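Local coordinates for protein succinate--CoA ligase subunit alpha (Campylobacter jejuni, PDB 6MEL) that forms the alpha subunit of a CoA ligase, joining a Rossmann-type CoA-binding domain to a CoA-ligase domain and pairing with a second protein chain, at residues 12-17 and 82-87; 52-57 and 62-67; 155-160 and 233-238; 182-187 and 212-217; 205-210 and 278-283. One frame throughout, in Å; residues are numbered along the deposited sequence.

Contact 1 of 5, residues 12-17 and 82-87; sequences IVQGFT and VIEAAD
Gln-14 reaches from the end of its strand across to Ala-85 on helix 78-87, where the CA atoms of Gln-14 and Ala-85 are 8.9 Å apart. Its side chain runs almost straight beyond CG (chi2 168°), and with CG beside the backbone N and anti to the carbonyl carbon (chi1 -68°) it carries the amide up to the helix. The oxygen does the touching: Gln-14 OE1 lies 3.6 Å from Ala-85 CB, a van der Waals contact of a polar atom with a methyl group. That oxygen also accepts a hydrogen bond from Ser-69 OG, which helps to fix the rotation of the amide.

The other branch faces Glu-84 through water. Gln-14 NE2 donates to the water at 2.9 Å, and the same water donates to Glu-84 OE1 at 2.7 Å. NE2 also donates to the backbone O of Ser-81, in the preceding turn of the helix, so the amide nitrogen has two acceptors.

This is an element of the Rossmann-type domain: strand 10-14 lies next to strand 68-71 in a parallel arrangement, and helix 78-87 packs on the sheet after that neighbouring strand. Gly-15, at positive phi, turns the chain out of strand 10-14 immediately beyond Gln-14.

The chain of Glu-84 is extended, which puts its carboxylate well out from the helix; while OE1 takes the water, OE2 accepts from the backbone N of Val-57 at the start of helix 57-64.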
# COMPACT_ATOMS: atom_id res chain seq x y z
N ILE A 12 17.78 -16.98 13.48
CA ILE A 12 18.83 -16.12 13.02
C ILE A 12 18.23 -14.80 12.57
O ILE A 12 17.06 -14.73 12.13
CB ILE A 12 19.64 -16.75 11.89
CG1 ILE A 12 18.73 -17.24 10.77
CG2 ILE A 12 20.52 -17.86 12.42
CD1 ILE A 12 19.49 -17.65 9.53
N VAL A 13 19.05 -13.75 12.62
CA VAL A 13 18.61 -12.41 12.23
C VAL A 13 19.39 -12.01 10.98
O VAL A 13 20.60 -11.98 10.99
CB VAL A 13 18.84 -11.42 13.38
CG1 VAL A 13 18.42 -10.03 13.01
CG2 VAL A 13 18.18 -11.88 14.68
N GLN A 14 18.68 -11.69 9.90
CA GLN A 14 19.31 -11.12 8.72
C GLN A 14 19.28 -9.60 8.91
O GLN A 14 18.24 -9.02 9.27
CB GLN A 14 18.65 -11.63 7.44
CG GLN A 14 18.87 -13.11 7.17
CD GLN A 14 18.00 -13.66 6.07
OE1 GLN A 14 17.12 -14.49 6.32
NE2 GLN A 14 18.26 -13.22 4.85
N GLY A 15 20.44 -8.96 8.72
CA GLY A 15 20.62 -7.53 9.03
C GLY A 15 20.88 -7.31 10.53
O GLY A 15 20.54 -6.27 11.09
N PHE A 16 21.63 -8.23 11.12
CA PHE A 16 21.80 -8.35 12.56
C PHE A 16 22.53 -7.15 13.17
O PHE A 16 22.26 -6.83 14.29
CB PHE A 16 22.57 -9.64 12.84
CG PHE A 16 22.68 -10.11 14.27
CD1 PHE A 16 21.66 -9.91 15.18
CD2 PHE A 16 23.78 -10.84 14.67
CE1 PHE A 16 21.75 -10.42 16.47
CE2 PHE A 16 23.87 -11.35 15.95
CZ PHE A 16 22.86 -11.13 16.85
N THR A 17 23.46 -6.51 12.45
CA THR A 17 24.31 -5.50 13.09
C THR A 17 23.78 -4.09 12.84
O THR A 17 24.31 -3.19 13.37
CB THR A 17 25.78 -5.56 12.68
OG1 THR A 17 25.90 -5.44 11.27
CG2 THR A 17 26.45 -6.82 13.14
N VAL A 82 15.12 -12.68 1.20
CA VAL A 82 14.13 -13.74 1.28
C VAL A 82 14.58 -14.93 0.41
O VAL A 82 14.52 -16.09 0.85
CB VAL A 82 12.73 -13.23 0.86
CG1 VAL A 82 11.75 -14.39 0.67
CG2 VAL A 82 12.21 -12.23 1.87
N ILE A 83 15.07 -14.64 -0.80
CA ILE A 83 15.58 -15.67 -1.70
C ILE A 83 16.77 -16.40 -1.05
O ILE A 83 16.83 -17.59 -1.12
CB ILE A 83 15.95 -15.05 -3.07
CG1 ILE A 83 14.67 -14.67 -3.83
CG2 ILE A 83 16.82 -15.98 -3.89
CD1 ILE A 83 14.92 -13.86 -5.08
N GLU A 84 17.70 -15.66 -0.43
CA GLU A 84 18.84 -16.25 0.25
C GLU A 84 18.39 -17.24 1.36
O GLU A 84 18.88 -18.35 1.48
CB GLU A 84 19.68 -15.14 0.87
CG GLU A 84 20.95 -15.66 1.54
CD GLU A 84 21.88 -14.60 2.09
OE1 GLU A 84 21.52 -13.35 2.06
OE2 GLU A 84 22.94 -15.01 2.60
N ALA A 85 17.43 -16.82 2.17
CA ALA A 85 16.88 -17.64 3.22
C ALA A 85 16.28 -18.93 2.65
O ALA A 85 16.54 -20.02 3.17
CB ALA A 85 15.85 -16.87 4.01
N ALA A 86 15.50 -18.80 1.57
CA ALA A 86 14.86 -19.93 0.97
C ALA A 86 15.92 -20.87 0.38
O ALA A 86 15.80 -22.11 0.52
CB ALA A 86 13.88 -19.50 -0.08
N ASP A 87 16.93 -20.30 -0.26
CA ASP A 87 18.01 -21.09 -0.84
C ASP A 87 18.75 -21.91 0.24
O ASP A 87 19.17 -23.01 -0.01
CB ASP A 87 19.02 -20.25 -1.62
CG ASP A 87 19.79 -21.09 -2.63
OD1 ASP A 87 19.14 -21.52 -3.62
OD2 ASP A 87 21.03 -21.29 -2.43
O HOH W 1 20.38 -11.63 3.76

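Contact 2 of 5, residues 52-57 and 62-67; sequences PVFDTV and KATKAD
Apolar contact between Phe-54 and the end of helix 57-64 joins the two segments, without a hydrogen bond across. The outer part of the ring does the touching: Phe-54 CE1 is 3.7 Å from Ala-63 CB, and CZ is equally near that methyl group. Thr-64 adds a looser approach, its CG2 4.2 Å from Phe-54 CZ. Both methyls meet the ring obliquely, and the side chains of Phe-54 and Thr-64 run past each other in opposite senses. In Thr-64, CG2 sits beside the backbone N, which presents the methyl to the ring, while OG1 lies between the backbone N and the carbonyl carbon (chi1 69°).

The polar bonds are local to the helix and its two ends. From that position Thr-64 OG1 accepts from Ala-66 N at 3.2 Å with an N-H...O angle of 164°, an ST turn, and also meets the Ala-60 carbonyl in a hydrogen bond. Lys-65, with positive phi, is where the chain leaves the helix. At the other end Thr-56 is the N-cap, its OG1 accepting from Asp-59 N.

Near the surface, strand 51-54 runs through a short turn into helix 57-64, which leans back on Phe-54 while Thr-64 and Ala-66 pack on Val-36 of strand 34-39 and Ile-12 of strand 10-14.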
# COMPACT_ATOMS: atom_id res chain seq x y z
N PRO A 52 27.22 -15.45 17.35
CA PRO A 52 28.03 -15.39 16.14
C PRO A 52 27.34 -14.65 14.97
O PRO A 52 26.12 -14.69 14.82
CB PRO A 52 28.30 -16.88 15.83
CG PRO A 52 27.19 -17.63 16.51
CD PRO A 52 26.79 -16.80 17.72
N VAL A 53 28.15 -13.90 14.24
CA VAL A 53 27.77 -13.21 13.03
C VAL A 53 28.36 -14.01 11.88
O VAL A 53 29.47 -14.53 12.02
CB VAL A 53 28.29 -11.76 13.00
CG1 VAL A 53 27.90 -10.99 11.75
CG2 VAL A 53 27.87 -11.02 14.24
N PHE A 54 27.60 -14.10 10.79
CA PHE A 54 27.98 -14.79 9.60
C PHE A 54 27.83 -13.87 8.39
O PHE A 54 27.01 -12.92 8.42
CB PHE A 54 27.10 -16.02 9.42
CG PHE A 54 27.15 -16.97 10.57
CD1 PHE A 54 28.11 -18.00 10.61
CD2 PHE A 54 26.28 -16.85 11.63
CE1 PHE A 54 28.17 -18.87 11.69
CE2 PHE A 54 26.32 -17.73 12.70
CZ PHE A 54 27.27 -18.73 12.73
N ASP A 55 28.56 -14.19 7.31
CA ASP A 55 28.45 -13.42 6.08
C ASP A 55 27.17 -13.77 5.31
O ASP A 55 26.72 -12.96 4.53
CB ASP A 55 29.65 -13.63 5.16
CG ASP A 55 30.93 -13.02 5.73
OD1 ASP A 55 30.90 -11.87 6.22
OD2 ASP A 55 31.91 -13.72 5.73
N THR A 56 26.71 -15.03 5.44
CA THR A 56 25.70 -15.62 4.60
C THR A 56 24.75 -16.44 5.47
O THR A 56 25.15 -17.00 6.53
CB THR A 56 26.30 -16.52 3.51
OG1 THR A 56 26.85 -17.67 4.13
CG2 THR A 56 27.38 -15.84 2.70
N VAL A 57 23.49 -16.53 5.04
CA VAL A 57 22.54 -17.38 5.73
C VAL A 57 23.03 -18.83 5.68
O VAL A 57 22.83 -19.59 6.63
CB VAL A 57 21.12 -17.26 5.15
CG1 VAL A 57 20.15 -18.18 5.86
CG2 VAL A 57 20.61 -15.82 5.22
N LYS A 62 24.38 -23.81 8.57
CA LYS A 62 25.33 -24.91 8.77
C LYS A 62 25.85 -24.94 10.22
O LYS A 62 25.89 -26.00 10.83
CB LYS A 62 26.46 -24.78 7.75
CG LYS A 62 27.56 -25.83 7.87
CD LYS A 62 28.44 -25.97 6.63
CE LYS A 62 29.49 -24.88 6.48
NZ LYS A 62 30.83 -25.49 6.21
N ALA A 63 26.20 -23.77 10.78
CA ALA A 63 26.75 -23.71 12.13
C ALA A 63 25.65 -23.89 13.17
O ALA A 63 25.91 -24.56 14.13
CB ALA A 63 27.51 -22.42 12.35
N THR A 64 24.45 -23.32 13.00
CA THR A 64 23.47 -23.22 14.11
C THR A 64 22.28 -24.17 13.93
O THR A 64 21.55 -24.40 14.88
CB THR A 64 22.93 -21.80 14.24
OG1 THR A 64 22.08 -21.47 13.11
CG2 THR A 64 24.08 -20.84 14.41
N LYS A 65 22.05 -24.67 12.71
CA LYS A 65 20.85 -25.47 12.38
C LYS A 65 19.53 -24.72 12.64
O LYS A 65 18.51 -25.35 12.69
CB LYS A 65 20.94 -26.81 13.12
CG LYS A 65 22.18 -27.60 12.69
CD LYS A 65 22.53 -28.76 13.59
CE LYS A 65 23.90 -29.34 13.25
NZ LYS A 65 23.97 -30.78 13.57
N ALA A 66 19.56 -23.39 12.72
CA ALA A 66 18.32 -22.54 12.75
C ALA A 66 17.49 -22.78 11.48
O ALA A 66 18.06 -22.96 10.42
CB ALA A 66 18.72 -21.09 12.82
N ASP A 67 16.16 -22.80 11.60
CA ASP A 67 15.33 -22.85 10.41
C ASP A 67 14.28 -21.74 10.41
O ASP A 67 13.35 -21.77 9.58
CB ASP A 67 14.76 -24.25 10.16
CG ASP A 67 13.82 -24.78 11.21
OD1 ASP A 67 13.48 -24.03 12.13
OD2 ASP A 67 13.48 -25.96 11.10

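Contact 3 of 5, residues 155-160 and 233-238; sequences GTLTYE and FIAGAT
Leu-157, near the start of helix 156-167, packs against Phe-233 and Ala-235 of strand 230-235. The first segment opens with Gly-155 at the N-cap, whose carbonyl O accepts weak bonds from the backbone N atoms of Thr-158 and Tyr-159. Thr-156 uses its hydroxyl for a hydrogen bond to the backbone of another protein chain.

Leu-157 then carries the contact. With CG anti to the backbone N (chi1 177°), its side chain projects off the helix toward the sheet, and one branch does all the touching: Leu-157 CD2 is 4.1 Å from Phe-233 CE2 and, more loosely, 4.4 Å from Ala-235 CB. The leucine crosses the phenylalanine side chain at about a right angle, and CD2 meets the ring obliquely. The same leucine also rests on Ile-207 of strand 203-209.

Next, Thr-158 turns back, its OG1 bonded to Ser-154 O and Ser-152 OG. Tyr-159 folds its ring over the start of the helix, with Gly-155 O 3.3 Å above the ring centre. Glu-160 is bonded to Gln-164 through OE2 and forms a salt bridge to a basic side chain of the other protein chain through OE1.

A helix laid on a largely parallel sheet, with aliphatic and aromatic side chains of alternate strand residues beneath it, is the flavodoxin-like alpha/beta packing of the CoA-ligase domain.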
# COMPACT_ATOMS: atom_id res chain seq x y z
N GLY A 155 0.20 -3.06 12.57
CA GLY A 155 1.11 -3.02 13.72
C GLY A 155 0.42 -2.57 15.00
O GLY A 155 -0.09 -3.38 15.81
N THR A 156 0.36 -1.25 15.21
CA THR A 156 -0.18 -0.69 16.46
C THR A 156 -1.64 -1.11 16.71
O THR A 156 -2.03 -1.27 17.86
CB THR A 156 -0.01 0.83 16.49
OG1 THR A 156 -0.60 1.41 15.33
CG2 THR A 156 1.46 1.18 16.58
N LEU A 157 -2.46 -1.26 15.67
CA LEU A 157 -3.84 -1.68 15.88
C LEU A 157 -3.89 -3.10 16.47
O LEU A 157 -4.78 -3.44 17.22
CB LEU A 157 -4.60 -1.59 14.56
CG LEU A 157 -6.05 -2.06 14.56
CD1 LEU A 157 -6.91 -1.28 15.55
CD2 LEU A 157 -6.62 -1.94 13.17
N THR A 158 -2.92 -3.93 16.16
CA THR A 158 -2.79 -5.25 16.75
C THR A 158 -2.56 -5.15 18.27
O THR A 158 -3.10 -5.93 19.06
CB THR A 158 -1.63 -6.01 16.11
OG1 THR A 158 -1.70 -6.02 14.68
CG2 THR A 158 -1.56 -7.42 16.63
N TYR A 159 -1.76 -4.17 18.70
CA TYR A 159 -1.42 -3.99 20.11
C TYR A 159 -2.67 -3.48 20.83
O TYR A 159 -2.96 -3.90 21.94
CB TYR A 159 -0.22 -3.04 20.29
CG TYR A 159 0.96 -3.27 19.36
CD1 TYR A 159 1.22 -4.51 18.79
CD2 TYR A 159 1.80 -2.23 19.01
CE1 TYR A 159 2.27 -4.69 17.89
CE2 TYR A 159 2.85 -2.40 18.12
CZ TYR A 159 3.08 -3.63 17.53
OH TYR A 159 4.12 -3.79 16.66
N GLU A 160 -3.37 -2.55 20.18
CA GLU A 160 -4.64 -2.02 20.69
C GLU A 160 -5.60 -3.20 20.93
O GLU A 160 -6.25 -3.26 21.98
CB GLU A 160 -5.23 -0.99 19.73
CG GLU A 160 -6.62 -0.51 20.06
CD GLU A 160 -6.79 0.17 21.41
OE1 GLU A 160 -5.84 0.86 21.83
OE2 GLU A 160 -7.86 -0.02 22.06
N PHE A 233 -12.34 -7.36 12.76
CA PHE A 233 -12.43 -5.92 12.57
C PHE A 233 -11.68 -5.60 11.27
O PHE A 233 -10.53 -5.99 11.12
CB PHE A 233 -11.83 -5.12 13.73
CG PHE A 233 -11.80 -3.63 13.44
CD1 PHE A 233 -12.97 -2.88 13.51
CD2 PHE A 233 -10.67 -3.01 12.96
CE1 PHE A 233 -12.98 -1.53 13.17
CE2 PHE A 233 -10.69 -1.67 12.61
CZ PHE A 233 -11.84 -0.93 12.70
N ILE A 234 -12.34 -4.88 10.37
CA ILE A 234 -11.81 -4.52 9.08
C ILE A 234 -11.69 -3.00 9.07
O ILE A 234 -12.68 -2.34 8.99
CB ILE A 234 -12.70 -5.00 7.91
CG1 ILE A 234 -13.05 -6.49 7.99
CG2 ILE A 234 -12.01 -4.66 6.58
CD1 ILE A 234 -11.83 -7.42 8.07
N ALA A 235 -10.46 -2.49 9.07
CA ALA A 235 -10.24 -1.04 9.08
C ALA A 235 -10.48 -0.43 7.69
O ALA A 235 -10.19 -1.05 6.66
CB ALA A 235 -8.82 -0.79 9.50
N GLY A 236 -10.96 0.81 7.65
CA GLY A 236 -11.05 1.56 6.39
C GLY A 236 -12.47 1.78 5.87
O GLY A 236 -12.63 2.15 4.73
N ALA A 237 -13.49 1.58 6.70
CA ALA A 237 -14.89 1.86 6.31
C ALA A 237 -15.03 3.27 5.75
O ALA A 237 -15.83 3.48 4.91
CB ALA A 237 -15.83 1.74 7.51
N THR A 238 -14.25 4.22 6.28
CA THR A 238 -14.35 5.63 5.91
C THR A 238 -13.27 6.00 4.90
O THR A 238 -13.15 7.16 4.54
CB THR A 238 -14.20 6.52 7.15
OG1 THR A 238 -12.97 6.19 7.83
CG2 THR A 238 -15.35 6.33 8.12

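Contact 4 of 5, residues 182-187 and 212-217; sequences PIIGLA and GSLEVE
The backbones come nearest at Ala-187 and Leu-214, whose CA atoms are 8.0 Å apart. Segment 182-187 is an irregular loop that ends with Ala-187 at the N-cap of helix 188-197. Segment 212-217 turns at Gly-212, with phi 54°, and enters helix 214-225 through Ser-213 at its N-cap. There the backbone, not the hydroxyl, serves the first turn: Ser-213 O accepts from Glu-217 N at 3.1 Å, while Ser-213 OG has a weak bond to Glu-217 OE2.

Leu-214 is the side chain that bridges the two. Its CD1 methyl meets both loop residues, 4.1 Å from Ile-184 CD1 and 4.1 Å from Ala-187 CB. CD1 anti to CA (chi2 178°) carries that methyl forward from the helix. Ile-184 answers with its longer branch: CG1 lies between the backbone N and the carbonyl carbon (chi1 55°), and CD1 extends beyond it to slide past the leucine in the opposite direction. Tyr-188 gives Leu-214 a further neighbour.

Next to Leu-214, Glu-215 makes salt bridges through OE2 to Lys-153 and OE1 to Lys-262, and OE2 also accepts a hydrogen bond from Glu-209 N. The loop leans on helix 102-115, where Lys-109 NZ donates to Ile-184 O. The contact thus joins two helix entrances that follow strands 172-177 and 203-209, at the carboxyl end of the parallel strands, the edge where flavodoxin-like alpha/beta domains usually carry their sites.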
# COMPACT_ATOMS: atom_id res chain seq x y z
N PRO A 182 0.80 -5.45 -0.75
CA PRO A 182 -0.13 -6.11 -1.65
C PRO A 182 0.16 -7.61 -1.83
O PRO A 182 -0.76 -8.39 -2.03
CB PRO A 182 0.06 -5.38 -3.00
CG PRO A 182 0.97 -4.19 -2.73
CD PRO A 182 1.65 -4.46 -1.42
N ILE A 183 1.44 -7.97 -1.76
CA ILE A 183 1.82 -9.40 -1.68
C ILE A 183 2.45 -9.67 -0.30
O ILE A 183 3.43 -9.02 0.06
CB ILE A 183 2.80 -9.77 -2.79
CG1 ILE A 183 2.27 -9.49 -4.19
CG2 ILE A 183 3.28 -11.20 -2.64
CD1 ILE A 183 3.32 -9.76 -5.27
N ILE A 184 1.89 -10.64 0.42
CA ILE A 184 2.36 -11.06 1.70
C ILE A 184 2.45 -12.58 1.68
O ILE A 184 2.22 -13.20 0.65
CB ILE A 184 1.42 -10.55 2.82
CG1 ILE A 184 -0.03 -10.98 2.59
CG2 ILE A 184 1.53 -9.03 2.99
CD1 ILE A 184 -0.91 -10.80 3.80
N GLY A 185 2.86 -13.16 2.80
CA GLY A 185 3.05 -14.58 2.90
C GLY A 185 1.84 -15.26 3.50
O GLY A 185 0.73 -15.18 2.95
N LEU A 186 2.07 -15.96 4.62
CA LEU A 186 0.98 -16.58 5.34
C LEU A 186 -0.09 -15.53 5.66
O LEU A 186 0.21 -14.38 6.04
CB LEU A 186 1.51 -17.19 6.64
CG LEU A 186 2.51 -18.33 6.53
CD1 LEU A 186 3.01 -18.74 7.90
CD2 LEU A 186 1.92 -19.53 5.81
N ALA A 187 -1.36 -15.91 5.51
CA ALA A 187 -2.46 -15.01 5.81
C ALA A 187 -3.56 -15.72 6.62
O ALA A 187 -3.28 -16.61 7.39
CB ALA A 187 -2.96 -14.44 4.50
N GLY A 212 -7.41 -5.61 -1.87
CA GLY A 212 -7.56 -7.01 -2.24
C GLY A 212 -8.77 -7.62 -1.54
O GLY A 212 -9.63 -6.91 -0.95
N SER A 213 -8.84 -8.95 -1.56
CA SER A 213 -10.09 -9.63 -1.13
C SER A 213 -9.78 -10.84 -0.25
O SER A 213 -10.60 -11.74 -0.15
CB SER A 213 -10.91 -10.01 -2.36
OG SER A 213 -10.15 -10.87 -3.19
N LEU A 214 -8.63 -10.84 0.42
CA LEU A 214 -8.28 -11.99 1.31
C LEU A 214 -9.38 -12.22 2.36
O LEU A 214 -9.74 -13.39 2.64
CB LEU A 214 -6.93 -11.76 2.01
CG LEU A 214 -5.67 -11.96 1.15
CD1 LEU A 214 -4.44 -11.63 1.98
CD2 LEU A 214 -5.55 -13.38 0.59
N GLU A 215 -9.91 -11.13 2.93
CA GLU A 215 -10.87 -11.24 4.04
C GLU A 215 -12.23 -11.75 3.52
O GLU A 215 -12.95 -12.42 4.25
CB GLU A 215 -10.98 -9.90 4.78
CG GLU A 215 -9.67 -9.43 5.41
CD GLU A 215 -8.83 -8.51 4.53
OE1 GLU A 215 -8.97 -8.59 3.28
OE2 GLU A 215 -8.08 -7.70 5.08
N VAL A 216 -12.59 -11.45 2.27
CA VAL A 216 -13.84 -11.99 1.64
C VAL A 216 -13.68 -13.51 1.47
O VAL A 216 -14.48 -14.26 1.96
CB VAL A 216 -14.14 -11.33 0.28
CG1 VAL A 216 -15.35 -11.97 -0.44
CG2 VAL A 216 -14.33 -9.84 0.43
N GLU A 217 -12.59 -13.94 0.84
CA GLU A 217 -12.30 -15.36 0.62
C GLU A 217 -12.21 -16.11 1.95
O GLU A 217 -12.63 -17.28 2.00
CB GLU A 217 -11.03 -15.58 -0.20
CG GLU A 217 -11.17 -15.10 -1.64
CD GLU A 217 -9.87 -14.81 -2.39
OE1 GLU A 217 -8.77 -15.13 -1.86
OE2 GLU A 217 -9.95 -14.26 -3.51

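Contact 5 of 5, residues 205-210 and 278-283; sequences VMIGEI and ALIGEE
Ile-280, in the first turn of helix 280-288, meets Val-205 and Ile-207 on strand 203-209, and the contact between the segments is wholly apolar. Each branch of the isoleucine has its own partner. The short one, Ile-280 CG2, lies 3.8 Å from Val-205 CG1; the long one, Ile-280 CD1, is 3.7 Å from Ile-207 CD1, an approach that is less certain because a second conformer of Ile-207 is also modelled. With CG1 of Ile-280 anti to the carbonyl carbon (chi1 -63°) and the chain then extended (chi2 166°), the two methyls separate and straddle alternate residues of the strand.

The strand is an inner one of the flavodoxin-like sheet of the CoA-ligase domain, lying between strands 148-152 and 230-235, and the C-terminal helix 280-288 packs on the same face as helix 156-167, whose Ala-161 and Gln-164 also touch Ile-280.

No hydrogen bond joins the two segments; each is held by bonds to other parts. Val-205 pairs through its backbone with Gly-149 and Ile-151, and Met-206 with Val-231 and Phe-233. At the helix start Leu-279 O accepts from Glu-283 N at 3.0 Å, and Gly-281 N donates to Gln-164 OE1, linking helices 280-288 and 156-167.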
# COMPACT_ATOMS: atom_id res chain seq x y z
N VAL A 205 -9.06 -13.56 16.81
CA VAL A 205 -9.34 -12.22 16.30
C VAL A 205 -8.58 -12.05 14.98
O VAL A 205 -7.36 -12.19 14.95
CB VAL A 205 -8.93 -11.15 17.31
CG1 VAL A 205 -9.12 -9.73 16.76
CG2 VAL A 205 -9.67 -11.31 18.64
N MET A 206 -9.29 -11.68 13.92
CA MET A 206 -8.69 -11.33 12.65
C MET A 206 -8.90 -9.83 12.42
O MET A 206 -10.01 -9.30 12.57
CB MET A 206 -9.21 -12.19 11.47
CG MET A 206 -10.68 -12.09 11.22
SD MET A 206 -11.16 -13.12 9.80
CE MET A 206 -10.73 -12.08 8.41
N ILE A 207 -7.80 -9.14 12.13
CA ILE A 207 -7.79 -7.69 11.87
C ILE A 207 -7.35 -7.49 10.42
O ILE A 207 -6.25 -7.91 10.06
CB ILE A 207 -6.84 -6.91 12.80
CG1 ILE A 207 -7.00 -7.26 14.29
CG2 ILE A 207 -7.00 -5.42 12.56
CD1 ILE A 207 -8.27 -6.72 14.89
N GLY A 208 -8.23 -6.87 9.62
CA GLY A 208 -7.94 -6.65 8.24
C GLY A 208 -8.03 -5.19 7.91
O GLY A 208 -8.19 -4.35 8.81
N GLU A 209 -7.93 -4.91 6.61
CA GLU A 209 -8.10 -3.58 6.09
C GLU A 209 -8.46 -3.64 4.60
O GLU A 209 -8.44 -4.70 3.99
CB GLU A 209 -6.88 -2.71 6.38
CG GLU A 209 -5.59 -3.17 5.78
CD GLU A 209 -4.33 -2.52 6.36
OE1 GLU A 209 -4.23 -2.41 7.58
OE2 GLU A 209 -3.43 -2.14 5.55
N ILE A 210 -8.81 -2.47 4.07
CA ILE A 210 -9.09 -2.26 2.67
C ILE A 210 -7.96 -2.83 1.82
O ILE A 210 -6.79 -2.83 2.21
CB ILE A 210 -9.29 -0.78 2.37
CG1 ILE A 210 -8.12 0.07 2.87
CG2 ILE A 210 -10.61 -0.28 2.94
CD1 ILE A 210 -8.05 1.42 2.16
N ALA A 278 -12.99 -0.07 19.13
CA ALA A 278 -12.87 -0.01 20.59
C ALA A 278 -13.44 -1.26 21.25
O ALA A 278 -13.13 -1.47 22.39
CB ALA A 278 -13.56 1.20 21.15
N LEU A 279 -14.24 -2.05 20.51
CA LEU A 279 -15.08 -3.10 21.11
C LEU A 279 -14.64 -4.53 20.73
O LEU A 279 -15.43 -5.48 20.88
CB LEU A 279 -16.52 -2.82 20.67
CG LEU A 279 -17.06 -1.43 21.01
CD1 LEU A 279 -18.56 -1.37 20.72
CD2 LEU A 279 -16.81 -1.06 22.48
N ILE A 280 -13.37 -4.72 20.33
CA ILE A 280 -12.85 -6.03 20.01
C ILE A 280 -12.77 -6.90 21.27
O ILE A 280 -13.15 -8.09 21.24
CB ILE A 280 -11.49 -5.92 19.29
CG1 ILE A 280 -11.64 -5.19 17.95
CG2 ILE A 280 -10.84 -7.28 19.09
CD1 ILE A 280 -10.30 -4.75 17.35
N GLY A 281 -12.19 -6.35 22.35
CA GLY A 281 -12.15 -7.04 23.64
C GLY A 281 -13.55 -7.45 24.11
O GLY A 281 -13.78 -8.56 24.53
N GLU A 282 -14.50 -6.52 24.01
CA GLU A 282 -15.85 -6.79 24.44
C GLU A 282 -16.44 -7.96 23.64
O GLU A 282 -17.20 -8.75 24.21
CB GLU A 282 -16.74 -5.57 24.29
CG GLU A 282 -16.48 -4.51 25.35
CD GLU A 282 -17.56 -3.43 25.36
OE1 GLU A 282 -18.63 -3.67 24.77
OE2 GLU A 282 -17.30 -2.33 25.87
N GLU A 283 -16.10 -8.07 22.34
CA GLU A 283 -16.67 -9.14 21.54
C GLU A 283 -16.15 -10.49 22.05
O GLU A 283 -16.91 -11.47 22.14
CB GLU A 283 -16.37 -8.98 20.05
CG GLU A 283 -17.25 -9.82 19.16
CD GLU A 283 -18.71 -9.38 19.10
OE1 GLU A 283 -19.03 -8.33 19.67
OE2 GLU A 283 -19.50 -10.12 18.53

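Contacts 1 and 2 belong to the CoA-binding domain and contacts 3, 4 and 5 come later in the chain, centred on the CoA-ligase domain. Contact 2 is nested within the loop closed by contact 1, their centres 9 Å apart, and both rest on the sheet containing strands 10-14 and 51-54. Contacts 3 and 5, with centres 7 Å apart, share the second sheet through neighbouring strands 230-235 and 203-209, and their segments alternate along the chain. Contact 4 is nested inside contact 3, about 15 Å away between centres. The centres of contacts 1 and 5 are about 32 Å apart on opposite sides of the chain's centre, consistent with two separately packed domains.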